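Local coordinates for ALBA-Domain Protein (Trypanosoma brucei, PDB 7DL8), which probably binds RNA through its Alba domain, a small alpha/beta fold found in nucleic-acid-binding proteins, at the interface of chains A and B. Coordinates in Å, arbitrary orientation; residue numbers count along the deposited sequence, not the author numbering. Chains: chain A/B, ALBA-Domain Protein.

The interface of chains A and B. Residues chain A 53-54, 57-58, 60-61; chain B 72-74, 86.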
# COMPACT_ATOMS: atom_id res chain seq x y z
N VAL A 53 -3.05 -2.92 10.17
CA VAL A 53 -2.12 -2.59 11.24
C VAL A 53 -2.26 -1.13 11.63
O VAL A 53 -2.19 -0.77 12.81
CB VAL A 53 -0.68 -2.93 10.82
CG1 VAL A 53 0.33 -2.34 11.79
CG2 VAL A 53 -0.50 -4.44 10.71
N SER A 54 -2.49 -0.25 10.65
CA SER A 54 -2.68 1.16 10.95
C SER A 54 -3.97 1.41 11.72
O SER A 54 -4.02 2.32 12.55
CB SER A 54 -2.67 1.97 9.65
OG SER A 54 -3.32 3.22 9.82
N GLU A 57 -3.03 0.46 15.30
CA GLU A 57 -2.12 1.44 15.87
C GLU A 57 -2.84 2.74 16.21
O GLU A 57 -2.51 3.40 17.20
CB GLU A 57 -0.95 1.70 14.92
CG GLU A 57 0.08 0.58 14.87
CD GLU A 57 0.55 0.15 16.25
OE1 GLU A 57 0.93 1.03 17.05
OE2 GLU A 57 0.56 -1.07 16.52
N MET A 58 -3.83 3.13 15.39
CA MET A 58 -4.62 4.31 15.72
C MET A 58 -5.41 4.10 17.00
O MET A 58 -5.49 5.01 17.84
CB MET A 58 -5.57 4.63 14.56
CG MET A 58 -4.91 5.37 13.41
SD MET A 58 -6.10 5.88 12.16
CE MET A 58 -7.07 7.07 13.09
N LYS A 60 -4.49 2.16 19.37
CA LYS A 60 -3.49 2.15 20.43
C LYS A 60 -3.03 3.57 20.79
O LYS A 60 -2.76 3.84 21.97
CB LYS A 60 -2.30 1.28 20.03
CG LYS A 60 -2.60 -0.21 20.13
CD LYS A 60 -1.57 -1.08 19.42
CE LYS A 60 -0.22 -1.03 20.12
NZ LYS A 60 0.80 -1.76 19.32
N ASP A 61 -2.93 4.46 19.81
CA ASP A 61 -2.58 5.85 20.09
C ASP A 61 -3.65 6.53 20.94
O ASP A 61 -3.33 7.35 21.81
CB ASP A 61 -2.40 6.64 18.80
CG ASP A 61 -1.03 6.50 18.19
OD1 ASP A 61 -0.14 5.89 18.82
OD2 ASP A 61 -0.83 7.03 17.06
N THR B 72 3.22 -5.37 16.66
CA THR B 72 3.14 -4.17 15.83
C THR B 72 3.49 -2.95 16.67
O THR B 72 3.26 -2.92 17.88
CB THR B 72 1.75 -4.00 15.21
OG1 THR B 72 0.76 -3.91 16.25
CG2 THR B 72 1.41 -5.19 14.31
N SER B 73 4.04 -1.93 16.01
CA SER B 73 4.44 -0.71 16.70
C SER B 73 4.33 0.46 15.73
O SER B 73 4.10 0.30 14.53
CB SER B 73 5.86 -0.83 17.26
OG SER B 73 6.83 -0.64 16.25
N ARG B 74 4.52 1.67 16.28
CA ARG B 74 4.41 2.90 15.51
C ARG B 74 5.56 3.84 15.85
O ARG B 74 5.84 4.08 17.02
CB ARG B 74 3.07 3.60 15.78
CG ARG B 74 2.73 4.67 14.75
CD ARG B 74 1.30 5.17 14.91
NE ARG B 74 0.47 4.80 13.77
CZ ARG B 74 -0.73 5.31 13.52
NH1 ARG B 74 -1.25 6.22 14.34
NH2 ARG B 74 -1.42 4.92 12.46
N ASP B 86 4.24 2.65 10.58
CA ASP B 86 3.88 1.45 11.32
C ASP B 86 4.90 0.35 11.05
O ASP B 86 5.53 0.31 9.99
CB ASP B 86 2.48 0.97 10.93
CG ASP B 86 1.41 1.97 11.28
OD1 ASP B 86 1.53 2.63 12.33
OD2 ASP B 86 0.44 2.10 10.50
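Helix 49-61 of chain A lies against strands 65-75 and 85-94 of chain B; the interface is two-fold symmetric, so a twin patch exists with the chains exchanged. The protein is of the Alba family, whose members commonly pair as dimers, so this is plausibly the dimer contact, though the structure alone does not prove it. B:Arg74 is long enough to run across the helix from its strand. Its CG is anti to the backbone N (chi1 -165°), and a bend at chi3 turns the guanidinium over A:Glu57, whose CB sits 3.5 Å above one face of the B:Arg74 guanidinium, off-centre. B:Arg74 NE gives B:Asp86 OD1 of its own chain a nearly straight bond of 2.8 Å, in the guanidinium plane and along the syn lone pair of the carboxylate. That short acid so helps to hold the rotation of the guanidinium, with NH1 directed at A:Asp61, the last residue of the helix. B:Arg74 NH1 reaches A:Asp61 OD2 at 2.9 Å in a charged hydrogen bond; the two side chains lie roughly perpendicular, and the oxygen is met from above its carboxylate plane. The guanidinium, placed between two acids, would offset their charges. The CG of A:Met58 adds flexible apolar bulk 3.6 Å from NH2 of B:Arg74.

A:Glu57 bends at chi2 (-50°) and runs antiparallel alongside B:Arg74. Its OE2 is gripped twice. B:Thr72 OG1 donates to A:Glu57 OE2 at 2.9 Å, almost in line with the C-O bond. A:Lys60 NZ, one helical turn away, makes a charged hydrogen bond to A:Glu57 OE2 at 2.9 Å on the syn side. A:Lys60 NZ also hydrogen-bonds B:Thr72 O, a backbone carbonyl, at 3.1 Å, and its charge would favour an ionised A:Glu57. Branched B:Thr72 serves both kinds of neighbour: its hydroxyl faces the glutamate, while B:Thr72 CG2, its methyl, meets CG1 of A:Val53 tip to tip at 4.0 Å.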